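Local coordinates for endolysin B (PDB 3HC7), which cuts the linkage between mycolic acids and the cell wall of the mycobacterial host, so that phage progeny can escape at lysis, at residues W5-H10 against Q37-Y42; L62-K67 against G101-F106. All blocks are in the same frame, centred on the assembly; numbering follows the deposited sequence.

Contact 1: W5-H10 against Q37-Y42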
loop_
_atom_site.group_PDB
_atom_site.type_symbol
_atom_site.label_atom_id
_atom_site.label_comp_id
_atom_site.label_asym_id
_atom_site.label_seq_id
_atom_site.Cartn_x
_atom_site.Cartn_y
_atom_site.Cartn_z
ATOM N N TRP A 5 -5.780 -4.171 18.543
ATOM C CA TRP A 5 -6.362 -4.533 17.258
ATOM C C TRP A 5 -5.338 -4.499 16.140
ATOM O O TRP A 5 -4.450 -3.643 16.125
ATOM C CB TRP A 5 -7.529 -3.607 16.912
ATOM C CG TRP A 5 -8.772 -4.010 17.599
ATOM C CD1 TRP A 5 -9.274 -3.498 18.763
ATOM C CD2 TRP A 5 -9.672 -5.039 17.189
ATOM N NE1 TRP A 5 -10.440 -4.141 19.095
ATOM C CE2 TRP A 5 -10.704 -5.096 18.145
ATOM C CE3 TRP A 5 -9.708 -5.918 16.100
ATOM C CZ2 TRP A 5 -11.763 -5.996 18.045
ATOM C CZ3 TRP A 5 -10.758 -6.807 16.000
ATOM C CH2 TRP A 5 -11.772 -6.843 16.969
ATOM N N LEU A 6 -5.474 -5.438 15.205
ATOM C CA LEU A 6 -4.661 -5.463 14.001
ATOM C C LEU A 6 -5.558 -5.371 12.766
ATOM O O LEU A 6 -6.431 -6.219 12.549
ATOM C CB LEU A 6 -3.806 -6.735 13.950
ATOM C CG LEU A 6 -2.997 -6.953 12.668
ATOM C CD1 LEU A 6 -2.029 -5.809 12.449
ATOM C CD2 LEU A 6 -2.257 -8.292 12.702
ATOM N N PHE A 7 -5.348 -4.328 11.970
ATOM C CA PHE A 7 -6.107 -4.124 10.741
ATOM C C PHE A 7 -5.219 -4.445 9.551
ATOM O O PHE A 7 -4.075 -3.995 9.485
ATOM C CB PHE A 7 -6.610 -2.680 10.650
ATOM C CG PHE A 7 -7.505 -2.281 11.790
ATOM C CD1 PHE A 7 -8.866 -2.551 11.750
ATOM C CD2 PHE A 7 -6.981 -1.648 12.907
ATOM C CE1 PHE A 7 -9.691 -2.187 12.800
ATOM C CE2 PHE A 7 -7.801 -1.282 13.966
ATOM C CZ PHE A 7 -9.155 -1.551 13.911
ATOM N N THR A 8 -5.744 -5.228 8.615
ATOM C CA THR A 8 -4.944 -5.696 7.498
ATOM C C THR A 8 -5.654 -5.478 6.173
ATOM O O THR A 8 -6.867 -5.675 6.049
ATOM C CB THR A 8 -4.591 -7.194 7.629
ATOM O OG1 THR A 8 -5.796 -7.960 7.723
ATOM C CG2 THR A 8 -3.733 -7.439 8.861
ATOM N N VAL A 9 -4.876 -5.064 5.184
ATOM C CA VAL A 9 -5.399 -4.824 3.849
ATOM C C VAL A 9 -4.539 -5.564 2.840
ATOM O O VAL A 9 -3.350 -5.275 2.684
ATOM C CB VAL A 9 -5.439 -3.329 3.512
ATOM C CG1 VAL A 9 -6.193 -3.099 2.204
ATOM C CG2 VAL A 9 -6.100 -2.559 4.644
ATOM N N HIS A 10 -5.150 -6.533 2.172
ATOM C CA HIS A 10 -4.468 -7.337 1.162
ATOM C C HIS A 10 -3.928 -6.542 -0.023
ATOM O O HIS A 10 -4.337 -5.404 -0.273
ATOM C CB HIS A 10 -5.403 -8.436 0.646
ATOM C CG HIS A 10 -5.413 -9.669 1.492
ATOM N ND1 HIS A 10 -4.341 -10.534 1.554
ATOM C CD2 HIS A 10 -6.365 -10.190 2.301
ATOM C CE1 HIS A 10 -4.635 -11.539 2.360
ATOM N NE2 HIS A 10 -5.856 -11.353 2.830
ATOM N N GLN A 37 -8.875 -7.761 12.543
ATOM C CA GLN A 37 -9.958 -7.282 11.690
ATOM C C GLN A 37 -9.499 -7.088 10.246
ATOM O O GLN A 37 -9.021 -6.013 9.879
ATOM C CB GLN A 37 -10.518 -5.963 12.215
ATOM C CG GLN A 37 -11.648 -5.411 11.363
ATOM C CD GLN A 37 -12.790 -6.401 11.241
ATOM O OE1 GLN A 37 -13.431 -6.745 12.235
ATOM N NE2 GLN A 37 -13.045 -6.872 10.024
ATOM N N PRO A 38 -9.648 -8.128 9.418
ATOM C CA PRO A 38 -9.307 -8.026 7.997
ATOM C C PRO A 38 -10.224 -7.017 7.326
ATOM O O PRO A 38 -11.404 -6.954 7.671
ATOM C CB PRO A 38 -9.606 -9.431 7.461
ATOM C CG PRO A 38 -9.658 -10.306 8.644
ATOM C CD PRO A 38 -10.153 -9.462 9.770
ATOM N N ILE A 39 -9.694 -6.237 6.391
ATOM C CA ILE A 39 -10.497 -5.221 5.719
ATOM C C ILE A 39 -11.149 -5.747 4.435
ATOM O O ILE A 39 -10.462 -6.088 3.471
ATOM C CB ILE A 39 -9.653 -3.959 5.401
ATOM C CG1 ILE A 39 -9.084 -3.352 6.691
ATOM C CG2 ILE A 39 -10.478 -2.937 4.633
ATOM C CD1 ILE A 39 -10.119 -3.027 7.725
ATOM N N GLY A 40 -12.479 -5.805 4.426
ATOM C CA GLY A 40 -13.223 -6.234 3.250
ATOM C C GLY A 40 -13.882 -5.074 2.519
ATOM O O GLY A 40 -13.466 -3.921 2.666
ATOM N N ASN A 41 -14.918 -5.371 1.737
ATOM C CA ASN A 41 -15.548 -4.359 0.891
ATOM C C ASN A 41 -14.501 -3.667 0.037
ATOM O O ASN A 41 -14.554 -2.457 -0.172
ATOM C CB ASN A 41 -16.265 -3.313 1.741
ATOM C CG ASN A 41 -17.419 -3.895 2.520
ATOM O OD1 ASN A 41 -17.659 -3.516 3.666
ATOM N ND2 ASN A 41 -18.141 -4.826 1.903
ATOM N N TYR A 42 -13.552 -4.451 -0.453
ATOM C CA TYR A 42 -12.346 -3.919 -1.057
ATOM C C TYR A 42 -11.955 -4.846 -2.200
ATOM O O TYR A 42 -11.505 -5.964 -1.968
ATOM C CB TYR A 42 -11.260 -3.847 0.020
ATOM C CG TYR A 42 -9.845 -3.775 -0.484
ATOM C CD1 TYR A 42 -9.426 -2.734 -1.299
ATOM C CD2 TYR A 42 -8.914 -4.740 -0.121
ATOM C CE1 TYR A 42 -8.121 -2.663 -1.756
ATOM C CE2 TYR A 42 -7.609 -4.678 -0.568
ATOM C CZ TYR A 42 -7.217 -3.637 -1.386
ATOM O OH TYR A 42 -5.916 -3.562 -1.836
HETATM O O HOH W 1 -7.957 -6.975 3.080
#
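Gln37 lies across Trp5 and Phe7 where two parallel strands meet. Its CB sits between the two aromatic groups, 3.8 Å from Phe7 CD1 and close to Trp5 CZ3. Its CG, anti to the backbone N, touches Phe7 CD1 and CE1. The chain then bends (chi2 57°), and at the tip NE2 donates to Pro38 O, 2.9 Å away, while OE1 packs against Lys67 of helix 50-70. The backbones are joined by Gln37 N to Leu6 O (2.9 Å, nearly straight) and Ile39 N to Thr8 O (2.9 Å). At the end of strand 5-9, Val9 CG1 lies over one face of the Tyr42 ring, 4.0 Å from its centroid, while Tyr42 OH donates to His10 O at 2.9 Å. A water bonded to His10 N and Ile39 O links the diverging chains. Thr8 OG1 lies near Pro38 CA but is hydrogen-bonded to Trp36 NE1. This is the pairing of a beta-alpha-beta unit whose helix 22-27 covers the face bearing Leu6 and Thr8. Helices 50-70 and 83-96 pack on the face bearing Phe7 and Val9. Tyr42 packs on Gln83 and Val87, its side chain about 6 Å from that of the catalytic Ser82.

Contact 2: L62-K67 against G101-F106; sequences LQIELK and GRLHRF
Glu65 OE2 is approached by two groups, Arg102 NE and a bridging water. The modelled distance from Arg102 NE to Glu65 OE2, 2.4 Å, is too short to be taken literally, but a salt bridge is clear. The sounder of its two bonds runs from Arg102 NH2 to Glu65 OE1, at 2.9 Å. There the oxygen is met on its syn side but 27° out of the carboxylate plane, and the bond is bent; the carboxylate and guanidinium planes are 56° apart. The pairing is thus two-pronged without being coplanar.

The reach comes from both sides of the contact. Beyond CG the Glu65 chain is extended (chi2 176°), carrying CD away from the helix, and Arg102 is extended from CG to NE and meets it at about a right angle. The water donates to Glu65 OE2 and accepts from Arg105 NH2 at 3.1 Å, so a second arginine is tied to the carboxylate indirectly. Arg105 NH1 has its own salt bridge with Asp69, one turn further along helix 50-70.

Beneath the charges the contact is apolar. Leu103 CD2 packs against Glu65 CG at 3.5 Å, and Leu103 CD1 meets Ile64 CD1 at 4.0 Å. Ile64 CG2 also touches Phe106 CD2, at 4.1 Å. The Phe106 ring receives Leu103 CD2 at its edge and Arg105 CG over the centre of one face. Leu103 belongs to a type I turn, Gly101 to His104, which leads into the 3-10 segment carrying Phe106.

The loop between helix 83-96 and strand 110-116 is thereby seated on helix 50-70, away from the annotated catalytic residues. With two arginines nearby, one bonded directly and the other through water, Glu65 is probably held in its ionised form.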
loop_
_atom_site.group_PDB
_atom_site.type_symbol
_atom_site.label_atom_id
_atom_site.label_comp_id
_atom_site.label_asym_id
_atom_site.label_seq_id
_atom_site.Cartn_x
_atom_site.Cartn_y
_atom_site.Cartn_z
ATOM N N LEU A 62 -13.700 3.130 8.677
ATOM C CA LEU A 62 -14.906 2.655 9.345
ATOM C C LEU A 62 -14.572 1.669 10.465
ATOM O O LEU A 62 -15.000 1.844 11.605
ATOM C CB LEU A 62 -15.843 2.001 8.319
ATOM C CG LEU A 62 -17.305 1.710 8.682
ATOM C CD1 LEU A 62 -18.025 1.000 7.546
ATOM C CD2 LEU A 62 -17.410 0.885 9.943
ATOM N N GLN A 63 -13.808 0.636 10.130
ATOM C CA GLN A 63 -13.476 -0.423 11.071
ATOM C C GLN A 63 -12.658 0.082 12.252
ATOM O O GLN A 63 -12.888 -0.323 13.388
ATOM C CB GLN A 63 -12.726 -1.549 10.356
ATOM C CG GLN A 63 -13.602 -2.387 9.443
ATOM C CD GLN A 63 -14.621 -3.201 10.226
ATOM O OE1 GLN A 63 -15.651 -3.617 9.691
ATOM N NE2 GLN A 63 -14.334 -3.430 11.503
ATOM N N ILE A 64 -11.699 0.961 11.980
ATOM C CA ILE A 64 -10.867 1.523 13.035
ATOM C C ILE A 64 -11.720 2.238 14.079
ATOM O O ILE A 64 -11.551 2.032 15.281
ATOM C CB ILE A 64 -9.819 2.499 12.474
ATOM C CG1 ILE A 64 -8.679 1.716 11.817
ATOM C CG2 ILE A 64 -9.282 3.383 13.589
ATOM C CD1 ILE A 64 -7.682 2.585 11.048
ATOM N N GLU A 65 -12.637 3.076 13.607
ATOM C CA GLU A 65 -13.567 3.775 14.481
ATOM C C GLU A 65 -14.371 2.794 15.315
ATOM O O GLU A 65 -14.538 2.983 16.523
ATOM C CB GLU A 65 -14.532 4.623 13.661
ATOM C CG GLU A 65 -13.931 5.879 13.101
ATOM C CD GLU A 65 -14.901 6.621 12.213
ATOM O OE1 GLU A 65 -15.944 6.036 11.851
ATOM O OE2 GLU A 65 -14.614 7.786 11.876
ATOM N N LEU A 66 -14.879 1.750 14.668
ATOM C CA LEU A 66 -15.704 0.776 15.372
ATOM C C LEU A 66 -14.944 0.133 16.524
ATOM O O LEU A 66 -15.267 0.342 17.693
ATOM C CB LEU A 66 -16.210 -0.301 14.414
ATOM C CG LEU A 66 -17.213 0.166 13.363
ATOM C CD1 LEU A 66 -17.722 -1.017 12.560
ATOM C CD2 LEU A 66 -18.362 0.897 14.028
ATOM N N LYS A 67 -13.934 -0.656 16.184
ATOM C CA LYS A 67 -13.184 -1.402 17.184
ATOM C C LYS A 67 -12.643 -0.499 18.287
ATOM O O LYS A 67 -12.744 -0.821 19.468
ATOM C CB LYS A 67 -12.042 -2.166 16.517
ATOM C CG LYS A 67 -12.453 -3.504 15.924
ATOM C CD LYS A 67 -13.720 -3.409 15.089
ATOM C CE LYS A 67 -14.183 -4.792 14.645
ATOM N NZ LYS A 67 -15.456 -4.743 13.876
ATOM N N GLY A 101 -7.898 15.375 11.163
ATOM C CA GLY A 101 -8.228 14.117 10.514
ATOM C C GLY A 101 -9.278 13.368 11.310
ATOM O O GLY A 101 -9.291 13.427 12.535
ATOM N N ARG A 102 -10.155 12.663 10.604
ATOM C CA ARG A 102 -11.223 11.879 11.221
ATOM C C ARG A 102 -10.730 10.911 12.294
ATOM O O ARG A 102 -11.449 10.616 13.244
ATOM C CB ARG A 102 -11.987 11.113 10.138
ATOM C CG ARG A 102 -13.227 10.371 10.619
ATOM C CD ARG A 102 -14.064 9.924 9.426
ATOM N NE ARG A 102 -15.057 8.909 9.777
ATOM C CZ ARG A 102 -15.720 8.169 8.888
ATOM N NH1 ARG A 102 -15.500 8.329 7.589
ATOM N NH2 ARG A 102 -16.602 7.264 9.296
ATOM N N LEU A 103 -9.503 10.416 12.150
ATOM C CA LEU A 103 -8.994 9.416 13.083
ATOM C C LEU A 103 -7.876 9.956 13.969
ATOM O O LEU A 103 -7.162 9.189 14.613
ATOM C CB LEU A 103 -8.509 8.176 12.327
ATOM C CG LEU A 103 -9.541 7.507 11.420
ATOM C CD1 LEU A 103 -8.913 6.364 10.646
ATOM C CD2 LEU A 103 -10.715 7.009 12.241
ATOM N N HIS A 104 -7.728 11.275 13.991
ATOM C CA HIS A 104 -6.608 11.893 14.670
ATOM C C HIS A 104 -6.634 11.602 16.158
ATOM O O HIS A 104 -5.584 11.481 16.780
ATOM C CB HIS A 104 -6.576 13.407 14.424
ATOM C CG HIS A 104 -5.387 14.084 15.027
ATOM N ND1 HIS A 104 -4.101 13.857 14.584
ATOM C CD2 HIS A 104 -5.285 14.974 16.045
ATOM C CE1 HIS A 104 -3.259 14.585 15.295
ATOM N NE2 HIS A 104 -3.953 15.271 16.188
ATOM N N ARG A 105 -7.832 11.481 16.723
ATOM C CA ARG A 105 -7.977 11.200 18.151
ATOM C C ARG A 105 -7.464 9.811 18.510
ATOM O O ARG A 105 -7.279 9.502 19.683
ATOM C CB ARG A 105 -9.434 11.348 18.590
ATOM C CG ARG A 105 -10.389 10.353 17.949
ATOM C CD ARG A 105 -11.837 10.801 18.111
ATOM N NE ARG A 105 -12.749 9.985 17.316
ATOM C CZ ARG A 105 -13.367 8.901 17.772
ATOM N NH1 ARG A 105 -13.170 8.505 19.024
ATOM N NH2 ARG A 105 -14.178 8.209 16.981
ATOM N N PHE A 106 -7.232 8.967 17.508
ATOM C CA PHE A 106 -6.679 7.641 17.793
ATOM C C PHE A 106 -5.163 7.635 17.624
ATOM O O PHE A 106 -4.515 6.618 17.848
ATOM C CB PHE A 106 -7.301 6.561 16.899
ATOM C CG PHE A 106 -8.796 6.443 17.031
ATOM C CD1 PHE A 106 -9.374 6.072 18.236
ATOM C CD2 PHE A 106 -9.622 6.690 15.945
ATOM C CE1 PHE A 106 -10.747 5.960 18.354
ATOM C CE2 PHE A 106 -10.994 6.579 16.059
ATOM C CZ PHE A 106 -11.558 6.215 17.266
HETATM O O HOH W 2 -14.388 9.141 13.980
#

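Contacts 1 and 2 follow one another along the chain, their centres about 14 Å apart on the same side of the chain's centre. Contact 1 pairs strand 5-9 with strand 35-38, the outermost strand at one end of the five-stranded parallel sheet. Helix 50-70, next in sequence, runs back over one face of the sheet, roughly antiparallel to its strands, and provides half of contact 2. The two meet directly: Phe7 CZ lies 3.6 Å from Ile64 CA, and Trp5 packs on Lys67. One face of the helix thus covers the sheet while another receives the 101-106 loop, as part of the layered alpha/beta build of a cutinase-like hydrolase, with the catalytic serine following the neighbouring strand 76-81.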